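Local coordinates for flavoredoxin (Methanosarcina acetivorans, PDB 3BNK), which binds flavin mononucleotide and, as a flavoredoxin, probably serves as an electron-transfer protein, at residues 18-23 / 78-83; 29-34 / 108-113; 47-52 / 65-70. All blocks are in the same frame, centred on the assembly; numbering follows the deposited sequence.

Interaction 1 of 3, residues 18-23 / 78-83; sequences VTLLGA and KKTDYC. With FMN (flavin mononucleotide), chain D.
Thr80 of helix 77-83 sets its methyl group against Val18 and Leu20 of strand 16-25, a strand of the split barrel on which flavin reductase-like proteins carry FMN. All three, like Cys83, set out toward the other segment, and one face of the helix lies on the strand through small apolar contacts, without a hydrogen bond between the segments. Thr80 CG2 reaches Val18 CG1 at 3.6 Å and Leu20 CD1 at 3.9 Å, the side chains meeting at a slant. The threonine torsion (chi1 -58°) turns OG1 back beside its own backbone N, where it hydrogen-bonds to Met76 O, and swings CG2 out to the strand. Leu20 spreads its branches: CD2 stands 3.8 Å from Thr80 OG1, while CD1 touches Cys83 CB at 3.8 Å. Asp81 points away from the strand. Its OD1 is bonded to Tyr169 OH and to Leu180 N of the second subunit, and its OD2 to Lys181 N and Gly183 N of the second subunit, so the helix also joins the dimer contact. On the cofactor side, Asp81 OD1 lies 3.5 Å from methyl C8M of FMN, and Cys83 O lies 3.5 Å from its ribityl carbon C4'.

Interaction 2 of 3, residues 29-34 / 108-113; sequences ANLMAL and PMIKEC. With FMN (flavin mononucleotide), chain D.
Ala29 and Pro108 bring strand 28-41 nearest to the segment 108-113, with 5.8 Å between their CA atoms and no hydrogen bond joining the two backbones. Ala29 CB rests on the proline ring, 3.6 Å from Pro108 CB. Further along, Leu31 and Ile110 reach out tip to tip; at 3.4 Å, Leu31 CD2 and Ile110 CD1 are tighter than usual for two methyls. The strand also serves the cofactor, with Asn30, Met32 and Leu34 on the side away from Leu31. The Asn30 side chain leaves the backbone away from 108-113, and with CG anti to the backbone N (chi1 -163°) its ND2 gives a nearly straight hydrogen bond to phosphate oxygen O3P of FMN (2.9 Å, 170°). With an alanine here the amide is gone, and O3P would probably be left without this straight N-H donor. Ala33 O accepts a hydrogen bond from the ribityl hydroxyl O2' of FMN at 2.8 Å, and Ala33 CB lies 3.7 Å from FMN C7 at the dimethylbenzene ring. Met32 CE, on a bent chain, comes within 3.5 Å of FMN C2. A single strand that meets phosphate, ribityl chain and flavin in turn belongs to the FMN site of the split-barrel flavoproteins.

Interaction 3 of 3, residues 47-52 / 65-70; sequences LGVGVN and GSFSVN. With FMN (flavin mononucleotide), chain D.
Val49 and Phe67 meet from opposite directions across the barrel interior, on strands 47-52 and 66-70 that cross almost at right angles (92°) with their axes 9.5 Å apart at the closest. The direct contact is wholly apolar. Val49 CG2 approaches Phe67 CE1 at 3.7 Å and also meets Val69 CG2, tip to tip, at 4.1 Å. Leu47 does likewise from two residues earlier, its CD1 ending 3.9 Å from Val69 CG2. Phe67 has CG between the backbone N and the carbonyl carbon (chi1 65°), which leans the ring along its own strand toward Val69, whose CG2 sits at the ring edge and in its plane. Leu21 of strand 16-25 touches both Val49 and Phe67 and extends this core.

The hydrogen bonds lie apart from this core. Asn70 ND2 donates to Ser68 OG at 2.9 Å, the hydroxyl tilted out of the amide plane; Ser68 OG is also bonded to Pro108 O, and Asn70 OD1 to Ile110 N. The hydrogen bonds from 47-52 to the cofactor both use backbone atoms: Gly50 O accepts from FMN N3 at 2.7 Å, and Asn52 N donates to FMN O2 at 2.7 Å, almost straight at 175°. This paired donor and acceptor reads the pyrimidine edge of the flavin, at the end of a strand whose earlier valine and leucine fill the core of an FMN-binding split barrel.

Overall arrangement
From the N terminus, strand 16-25 starts the barrel and its 18-23 part is met much later by helix 77-83, closing interaction 1. The next strand, 28-41, has already left by then; its partner 108-113 comes after the helix, so interactions 1 and 2 cross along the chain. Interaction 3 closes a short loop, with helix 57-64 between its segments, and is nested inside both. Strand 16-25 is flanked in the sheet by 28-41 and 66-71, which links Leu21 to Met32 and Thr19 to Asn70. Separately, Leu20 packs on Ile110. Together they tie barrel core, outer helix and the 108-113 segment round one FMN.

Interaction 1 of 3, residues 18-23 / 78-83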
loop_
_atom_site.group_PDB
_atom_site.type_symbol
_atom_site.label_atom_id
_atom_site.label_comp_id
_atom_site.label_asym_id
_atom_site.label_seq_id
_atom_site.Cartn_x
_atom_site.Cartn_y
_atom_site.Cartn_z
ATOM N N VAL B 18 1.795 2.271 8.012
ATOM C CA VAL B 18 2.990 2.647 8.773
ATOM C C VAL B 18 3.643 1.390 9.308
ATOM O O VAL B 18 3.075 0.666 10.145
ATOM C CB VAL B 18 2.694 3.649 9.925
ATOM C CG1 VAL B 18 3.932 3.890 10.774
ATOM C CG2 VAL B 18 2.176 4.953 9.367
ATOM N N THR B 19 4.844 1.139 8.805
ATOM C CA THR B 19 5.542 -0.072 9.116
ATOM C C THR B 19 6.985 0.246 9.484
ATOM O O THR B 19 7.493 1.323 9.185
ATOM C CB THR B 19 5.445 -1.127 7.947
ATOM O OG1 THR B 19 5.758 -2.410 8.459
ATOM C CG2 THR B 19 6.428 -0.873 6.879
ATOM N N LEU B 20 7.627 -0.697 10.154
ATOM C CA LEU B 20 9.046 -0.611 10.394
ATOM C C LEU B 20 9.736 -1.709 9.574
ATOM O O LEU B 20 9.393 -2.890 9.657
ATOM C CB LEU B 20 9.333 -0.726 11.892
ATOM C CG LEU B 20 9.654 0.505 12.754
ATOM C CD1 LEU B 20 9.680 1.843 12.013
ATOM C CD2 LEU B 20 8.797 0.557 14.045
ATOM N N LEU B 21 10.689 -1.294 8.750
ATOM C CA LEU B 21 11.398 -2.221 7.899
ATOM C C LEU B 21 12.716 -2.597 8.573
ATOM O O LEU B 21 13.546 -1.722 8.855
ATOM C CB LEU B 21 11.648 -1.586 6.522
ATOM C CG LEU B 21 12.373 -2.374 5.419
ATOM C CD1 LEU B 21 13.760 -2.754 5.821
ATOM C CD2 LEU B 21 11.618 -3.637 5.015
ATOM N N GLY B 22 12.895 -3.890 8.824
ATOM C CA GLY B 22 14.086 -4.395 9.501
ATOM C C GLY B 22 15.053 -5.086 8.547
ATOM O O GLY B 22 14.647 -5.860 7.684
ATOM N N ALA B 23 16.336 -4.779 8.698
ATOM C CA ALA B 23 17.381 -5.480 7.975
ATOM C C ALA B 23 18.675 -5.500 8.774
ATOM O O ALA B 23 18.972 -4.571 9.545
ATOM C CB ALA B 23 17.596 -4.860 6.596
ATOM N N LYS B 78 6.219 7.744 18.367
ATOM C CA LYS B 78 7.504 8.447 18.491
ATOM C C LYS B 78 8.730 7.633 18.081
ATOM O O LYS B 78 9.520 8.093 17.260
ATOM C CB LYS B 78 7.699 9.018 19.900
ATOM C CG LYS B 78 6.798 10.202 20.200
ATOM C CD LYS B 78 7.026 10.754 21.594
ATOM C CE LYS B 78 5.916 11.712 21.998
ATOM N NZ LYS B 78 5.570 11.499 23.457
ATOM N N LYS B 79 8.895 6.441 18.661
ATOM C CA LYS B 79 9.980 5.521 18.265
ATOM C C LYS B 79 9.934 5.237 16.767
ATOM O O LYS B 79 10.977 5.233 16.096
ATOM C CB LYS B 79 9.903 4.201 19.037
ATOM C CG LYS B 79 10.551 4.198 20.404
ATOM C CD LYS B 79 10.638 2.782 20.968
ATOM C CE LYS B 79 11.325 2.764 22.345
ATOM N NZ LYS B 79 11.300 1.403 22.966
ATOM N N THR B 80 8.721 5.012 16.258
ATOM C CA THR B 80 8.484 4.788 14.831
ATOM C C THR B 80 8.988 5.962 13.987
ATOM O O THR B 80 9.806 5.776 13.081
ATOM C CB THR B 80 6.981 4.511 14.520
ATOM O OG1 THR B 80 6.536 3.376 15.266
ATOM C CG2 THR B 80 6.771 4.240 13.024
ATOM N N ASP B 81 8.507 7.164 14.306
ATOM C CA ASP B 81 8.886 8.376 13.580
ATOM C C ASP B 81 10.399 8.628 13.638
ATOM O O ASP B 81 11.018 9.002 12.631
ATOM C CB ASP B 81 8.121 9.568 14.136
ATOM C CG ASP B 81 8.053 10.714 13.165
ATOM O OD1 ASP B 81 7.646 10.500 11.999
ATOM O OD2 ASP B 81 8.419 11.833 13.574
ATOM N N TYR B 82 10.978 8.393 14.818
ATOM C CA TYR B 82 12.411 8.480 15.055
ATOM C C TYR B 82 13.216 7.603 14.099
ATOM O O TYR B 82 14.286 7.996 13.634
ATOM C CB TYR B 82 12.731 8.111 16.508
ATOM C CG TYR B 82 14.217 8.105 16.828
ATOM C CD1 TYR B 82 14.958 9.299 16.815
ATOM C CD2 TYR B 82 14.887 6.911 17.143
ATOM C CE1 TYR B 82 16.312 9.310 17.107
ATOM C CE2 TYR B 82 16.262 6.914 17.441
ATOM C CZ TYR B 82 16.962 8.122 17.410
ATOM O OH TYR B 82 18.305 8.166 17.704
ATOM N N CYS B 83 12.692 6.412 13.822
ATOM C CA CYS B 83 13.283 5.485 12.861
ATOM C C CYS B 83 13.186 5.987 11.423
ATOM O O CYS B 83 13.920 5.518 10.563
ATOM C CB CYS B 83 12.617 4.112 12.983
ATOM S SG CYS B 83 13.244 3.206 14.390
HETATM N N1 FMN D . 11.814 6.046 3.064
HETATM C C2 FMN D . 11.730 5.188 1.985
HETATM O O2 FMN D . 12.708 5.052 1.259
HETATM N N3 FMN D . 10.564 4.485 1.736
HETATM C C4 FMN D . 9.479 4.656 2.580
HETATM O O4 FMN D . 8.445 4.040 2.348
HETATM C C4A FMN D . 9.562 5.530 3.671
HETATM N N5 FMN D . 8.476 5.717 4.517
HETATM C C5A FMN D . 8.563 6.565 5.605
HETATM C C6 FMN D . 7.454 6.702 6.449
HETATM C C7 FMN D . 7.519 7.564 7.554
HETATM C C7M FMN D . 6.353 7.608 8.495
HETATM C C8 FMN D . 8.698 8.279 7.812
HETATM C C8M FMN D . 8.889 9.021 9.118
HETATM C C9 FMN D . 9.807 8.119 6.970
HETATM C C9A FMN D . 9.754 7.261 5.870
HETATM N N10 FMN D . 10.854 7.087 5.021
HETATM C C10 FMN D . 10.749 6.230 3.921
HETATM C "C1'" FMN D . 12.175 7.738 5.334
HETATM C "C2'" FMN D . 13.182 6.780 5.956
HETATM O "O2'" FMN D . 12.553 5.969 6.930
HETATM C "C3'" FMN D . 14.305 7.546 6.658
HETATM O "O3'" FMN D . 15.054 8.355 5.770
HETATM C "C4'" FMN D . 15.205 6.606 7.459
HETATM O "O4'" FMN D . 16.029 7.376 8.293
HETATM C "C5'" FMN D . 16.077 5.680 6.621
HETATM O "O5'" FMN D . 16.764 4.889 7.573
HETATM P P FMN D . 18.167 4.157 7.252
HETATM O O1P FMN D . 19.108 5.154 6.640
HETATM O O2P FMN D . 17.893 3.072 6.254
HETATM O O3P FMN D . 18.767 3.537 8.484
#

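Interaction 2 of 3, residues 29-34 / 108-113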
loop_
_atom_site.group_PDB
_atom_site.type_symbol
_atom_site.label_atom_id
_atom_site.label_comp_id
_atom_site.label_asym_id
_atom_site.label_seq_id
_atom_site.Cartn_x
_atom_site.Cartn_y
_atom_site.Cartn_z
ATOM N N ALA B 29 21.376 -5.039 13.440
ATOM C CA ALA B 29 19.987 -4.775 13.102
ATOM C C ALA B 29 19.755 -3.288 12.819
ATOM O O ALA B 29 20.229 -2.397 13.551
ATOM C CB ALA B 29 19.068 -5.268 14.197
ATOM N N ASN B 30 19.037 -3.042 11.731
ATOM C CA ASN B 30 18.610 -1.714 11.378
ATOM C C ASN B 30 17.106 -1.697 11.213
ATOM O O ASN B 30 16.507 -2.711 10.870
ATOM C CB ASN B 30 19.300 -1.238 10.098
ATOM C CG ASN B 30 19.206 0.255 9.917
ATOM O OD1 ASN B 30 19.447 1.022 10.849
ATOM N ND2 ASN B 30 18.859 0.679 8.718
ATOM N N LEU B 31 16.506 -0.544 11.514
ATOM C CA LEU B 31 15.094 -0.289 11.268
ATOM C C LEU B 31 14.904 1.076 10.629
ATOM O O LEU B 31 15.533 2.044 11.035
ATOM C CB LEU B 31 14.311 -0.377 12.583
ATOM C CG LEU B 31 14.574 -1.751 13.210
ATOM C CD1 LEU B 31 14.900 -1.680 14.678
ATOM C CD2 LEU B 31 13.491 -2.768 12.882
ATOM N N MET B 32 14.048 1.141 9.620
ATOM C CA MET B 32 13.604 2.410 9.070
ATOM C C MET B 32 12.082 2.417 8.943
ATOM O O MET B 32 11.471 1.370 8.721
ATOM C CB MET B 32 14.257 2.685 7.708
ATOM C CG MET B 32 13.965 1.644 6.636
ATOM S SD MET B 32 14.327 2.233 4.978
ATOM C CE MET B 32 12.763 2.928 4.462
ATOM N N ALA B 33 11.482 3.605 9.071
ATOM C CA ALA B 33 10.041 3.775 8.864
ATOM C C ALA B 33 9.695 3.619 7.383
ATOM O O ALA B 33 10.425 4.123 6.506
ATOM C CB ALA B 33 9.571 5.116 9.421
ATOM N N LEU B 34 8.628 2.868 7.103
ATOM C CA LEU B 34 8.279 2.485 5.723
ATOM C C LEU B 34 6.775 2.545 5.462
ATOM O O LEU B 34 5.997 1.900 6.143
ATOM C CB LEU B 34 8.823 1.078 5.375
ATOM C CG LEU B 34 8.367 0.447 4.045
ATOM C CD1 LEU B 34 9.260 0.890 2.911
ATOM C CD2 LEU B 34 8.345 -1.094 4.114
ATOM N N PRO B 108 15.919 -8.911 11.096
ATOM C CA PRO B 108 15.602 -8.563 12.473
ATOM C C PRO B 108 14.153 -8.083 12.608
ATOM O O PRO B 108 13.691 -7.250 11.827
ATOM C CB PRO B 108 16.616 -7.454 12.796
ATOM C CG PRO B 108 16.903 -6.807 11.485
ATOM C CD PRO B 108 16.766 -7.898 10.440
ATOM N N MET B 109 13.444 -8.641 13.590
ATOM C CA MET B 109 12.038 -8.300 13.828
ATOM C C MET B 109 11.855 -7.674 15.203
ATOM O O MET B 109 12.677 -7.870 16.098
ATOM C CB MET B 109 11.144 -9.529 13.658
ATOM C CG MET B 109 11.008 -9.965 12.217
ATOM S SD MET B 109 10.196 -11.563 12.023
ATOM C CE MET B 109 11.477 -12.681 12.618
ATOM N N ILE B 110 10.782 -6.910 15.354
ATOM C CA ILE B 110 10.557 -6.105 16.564
ATOM C C ILE B 110 9.515 -6.750 17.476
ATOM O O ILE B 110 8.350 -6.901 17.097
ATOM C CB ILE B 110 10.108 -4.664 16.227
ATOM C CG1 ILE B 110 11.167 -3.944 15.382
ATOM C CG2 ILE B 110 9.826 -3.864 17.527
ATOM C CD1 ILE B 110 10.677 -2.658 14.751
ATOM N N LYS B 111 9.933 -7.105 18.684
ATOM C CA LYS B 111 9.067 -7.837 19.612
ATOM C C LYS B 111 7.785 -7.074 19.945
ATOM O O LYS B 111 6.715 -7.667 20.064
ATOM C CB LYS B 111 9.830 -8.188 20.897
ATOM C CG LYS B 111 10.760 -9.360 20.733
ATOM C CD LYS B 111 11.694 -9.534 21.922
ATOM C CE LYS B 111 12.585 -10.756 21.753
ATOM N NZ LYS B 111 13.449 -10.965 22.958
ATOM N N GLU B 112 7.911 -5.754 20.077
ATOM C CA GLU B 112 6.815 -4.906 20.528
ATOM C C GLU B 112 5.743 -4.677 19.440
ATOM O O GLU B 112 4.580 -4.405 19.753
ATOM C CB GLU B 112 7.372 -3.596 21.096
ATOM C CG GLU B 112 8.405 -3.806 22.253
ATOM C CD GLU B 112 9.907 -3.691 21.852
ATOM O OE1 GLU B 112 10.360 -4.331 20.892
ATOM O OE2 GLU B 112 10.657 -2.971 22.543
ATOM N N CYS B 113 6.134 -4.819 18.173
ATOM C CA CYS B 113 5.199 -4.692 17.047
ATOM C C CYS B 113 4.119 -5.789 17.046
ATOM O O CYS B 113 4.358 -6.920 17.469
ATOM C CB CYS B 113 5.949 -4.623 15.705
ATOM S SG CYS B 113 6.732 -2.998 15.411
HETATM N N1 FMN D . 11.814 6.046 3.064
HETATM C C2 FMN D . 11.730 5.188 1.985
HETATM O O2 FMN D . 12.708 5.052 1.259
HETATM N N3 FMN D . 10.564 4.485 1.736
HETATM C C4 FMN D . 9.479 4.656 2.580
HETATM O O4 FMN D . 8.445 4.040 2.348
HETATM C C4A FMN D . 9.562 5.530 3.671
HETATM N N5 FMN D . 8.476 5.717 4.517
HETATM C C5A FMN D . 8.563 6.565 5.605
HETATM C C6 FMN D . 7.454 6.702 6.449
HETATM C C7 FMN D . 7.519 7.564 7.554
HETATM C C7M FMN D . 6.353 7.608 8.495
HETATM C C8 FMN D . 8.698 8.279 7.812
HETATM C C8M FMN D . 8.889 9.021 9.118
HETATM C C9 FMN D . 9.807 8.119 6.970
HETATM C C9A FMN D . 9.754 7.261 5.870
HETATM N N10 FMN D . 10.854 7.087 5.021
HETATM C C10 FMN D . 10.749 6.230 3.921
HETATM C "C1'" FMN D . 12.175 7.738 5.334
HETATM C "C2'" FMN D . 13.182 6.780 5.956
HETATM O "O2'" FMN D . 12.553 5.969 6.930
HETATM C "C3'" FMN D . 14.305 7.546 6.658
HETATM O "O3'" FMN D . 15.054 8.355 5.770
HETATM C "C4'" FMN D . 15.205 6.606 7.459
HETATM O "O4'" FMN D . 16.029 7.376 8.293
HETATM C "C5'" FMN D . 16.077 5.680 6.621
HETATM O "O5'" FMN D . 16.764 4.889 7.573
HETATM P P FMN D . 18.167 4.157 7.252
HETATM O O1P FMN D . 19.108 5.154 6.640
HETATM O O2P FMN D . 17.893 3.072 6.254
HETATM O O3P FMN D . 18.767 3.537 8.484
#

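Interaction 3 of 3, residues 47-52 / 65-70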
loop_
_atom_site.group_PDB
_atom_site.type_symbol
_atom_site.label_atom_id
_atom_site.label_comp_id
_atom_site.label_asym_id
_atom_site.label_seq_id
_atom_site.Cartn_x
_atom_site.Cartn_y
_atom_site.Cartn_z
ATOM N N LEU B 47 5.259 -9.641 -0.984
ATOM C CA LEU B 47 5.058 -8.197 -0.810
ATOM C C LEU B 47 6.204 -7.471 -1.510
ATOM O O LEU B 47 7.167 -8.090 -1.954
ATOM C CB LEU B 47 5.118 -7.787 0.668
ATOM C CG LEU B 47 4.451 -8.374 1.909
ATOM C CD1 LEU B 47 5.253 -8.038 3.142
ATOM C CD2 LEU B 47 3.013 -7.846 2.091
ATOM N N GLY B 48 6.110 -6.151 -1.570
ATOM C CA GLY B 48 7.190 -5.328 -2.080
ATOM C C GLY B 48 7.398 -4.133 -1.183
ATOM O O GLY B 48 6.460 -3.648 -0.540
ATOM N N VAL B 49 8.623 -3.643 -1.160
ATOM C CA VAL B 49 9.013 -2.566 -0.263
ATOM C C VAL B 49 9.845 -1.528 -1.033
ATOM O O VAL B 49 10.843 -1.887 -1.678
ATOM C CB VAL B 49 9.750 -3.156 0.966
ATOM C CG1 VAL B 49 10.652 -2.149 1.615
ATOM C CG2 VAL B 49 8.733 -3.715 1.992
ATOM N N GLY B 50 9.397 -0.268 -0.992
ATOM C CA GLY B 50 10.029 0.854 -1.683
ATOM C C GLY B 50 11.001 1.644 -0.817
ATOM O O GLY B 50 10.628 2.202 0.226
ATOM N N VAL B 51 12.258 1.682 -1.256
ATOM C CA VAL B 51 13.340 2.181 -0.419
ATOM C C VAL B 51 14.276 3.084 -1.214
ATOM O O VAL B 51 14.912 2.649 -2.166
ATOM C CB VAL B 51 14.153 1.034 0.283
ATOM C CG1 VAL B 51 15.130 1.630 1.288
ATOM C CG2 VAL B 51 13.235 0.020 1.002
ATOM N N ASN B 52 14.355 4.344 -0.796
ATOM C CA ASN B 52 15.245 5.300 -1.440
ATOM C C ASN B 52 16.698 4.837 -1.471
ATOM O O ASN B 52 17.224 4.308 -0.490
ATOM C CB ASN B 52 15.121 6.694 -0.819
ATOM C CG ASN B 52 15.588 7.787 -1.765
ATOM O OD1 ASN B 52 16.783 8.013 -1.921
ATOM N ND2 ASN B 52 14.643 8.453 -2.418
ATOM N N GLY B 65 19.646 -10.612 1.523
ATOM C CA GLY B 65 18.542 -11.128 0.731
ATOM C C GLY B 65 17.347 -11.427 1.608
ATOM O O GLY B 65 16.625 -12.399 1.367
ATOM N N SER B 66 17.147 -10.586 2.628
ATOM C CA SER B 66 16.048 -10.755 3.566
ATOM C C SER B 66 15.697 -9.440 4.249
ATOM O O SER B 66 16.527 -8.542 4.335
ATOM C CB SER B 66 16.368 -11.824 4.614
ATOM O OG SER B 66 17.238 -11.329 5.611
ATOM N N PHE B 67 14.460 -9.355 4.742
ATOM C CA PHE B 67 13.993 -8.205 5.484
ATOM C C PHE B 67 12.701 -8.550 6.236
ATOM O O PHE B 67 12.078 -9.590 5.998
ATOM C CB PHE B 67 13.797 -6.984 4.563
ATOM C CG PHE B 67 12.713 -7.157 3.518
ATOM C CD1 PHE B 67 11.394 -6.774 3.789
ATOM C CD2 PHE B 67 13.011 -7.683 2.255
ATOM C CE1 PHE B 67 10.396 -6.911 2.819
ATOM C CE2 PHE B 67 12.018 -7.837 1.278
ATOM C CZ PHE B 67 10.711 -7.450 1.557
ATOM N N SER B 68 12.324 -7.675 7.161
ATOM C CA SER B 68 11.050 -7.816 7.846
ATOM C C SER B 68 10.194 -6.573 7.691
ATOM O O SER B 68 10.699 -5.467 7.495
ATOM C CB SER B 68 11.250 -8.141 9.333
ATOM O OG SER B 68 11.959 -7.102 9.984
ATOM N N VAL B 69 8.889 -6.784 7.783
ATOM C CA VAL B 69 7.905 -5.724 7.787
ATOM C C VAL B 69 7.171 -5.852 9.119
ATOM O O VAL B 69 6.574 -6.891 9.399
ATOM C CB VAL B 69 6.936 -5.856 6.593
ATOM C CG1 VAL B 69 5.946 -4.707 6.578
ATOM C CG2 VAL B 69 7.701 -5.886 5.281
ATOM N N ASN B 70 7.238 -4.786 9.918
ATOM C CA ASN B 70 6.835 -4.787 11.330
ATOM C C ASN B 70 5.766 -3.721 11.560
ATOM O O ASN B 70 5.923 -2.582 11.121
ATOM C CB ASN B 70 8.040 -4.496 12.248
ATOM C CG ASN B 70 9.134 -5.549 12.163
ATOM O OD1 ASN B 70 9.039 -6.623 12.758
ATOM N ND2 ASN B 70 10.197 -5.231 11.431
HETATM N N1 FMN D . 11.814 6.046 3.064
HETATM C C2 FMN D . 11.730 5.188 1.985
HETATM O O2 FMN D . 12.708 5.052 1.259
HETATM N N3 FMN D . 10.564 4.485 1.736
HETATM C C4 FMN D . 9.479 4.656 2.580
HETATM O O4 FMN D . 8.445 4.040 2.348
HETATM C C4A FMN D . 9.562 5.530 3.671
HETATM N N5 FMN D . 8.476 5.717 4.517
HETATM C C5A FMN D . 8.563 6.565 5.605
HETATM C C6 FMN D . 7.454 6.702 6.449
HETATM C C7 FMN D . 7.519 7.564 7.554
HETATM C C7M FMN D . 6.353 7.608 8.495
HETATM C C8 FMN D . 8.698 8.279 7.812
HETATM C C8M FMN D . 8.889 9.021 9.118
HETATM C C9 FMN D . 9.807 8.119 6.970
HETATM C C9A FMN D . 9.754 7.261 5.870
HETATM N N10 FMN D . 10.854 7.087 5.021
HETATM C C10 FMN D . 10.749 6.230 3.921
HETATM C "C1'" FMN D . 12.175 7.738 5.334
HETATM C "C2'" FMN D . 13.182 6.780 5.956
HETATM O "O2'" FMN D . 12.553 5.969 6.930
HETATM C "C3'" FMN D . 14.305 7.546 6.658
HETATM O "O3'" FMN D . 15.054 8.355 5.770
HETATM C "C4'" FMN D . 15.205 6.606 7.459
HETATM O "O4'" FMN D . 16.029 7.376 8.293
HETATM C "C5'" FMN D . 16.077 5.680 6.621
HETATM O "O5'" FMN D . 16.764 4.889 7.573
HETATM P P FMN D . 18.167 4.157 7.252
HETATM O O1P FMN D . 19.108 5.154 6.640
HETATM O O2P FMN D . 17.893 3.072 6.254
HETATM O O3P FMN D . 18.767 3.537 8.484
#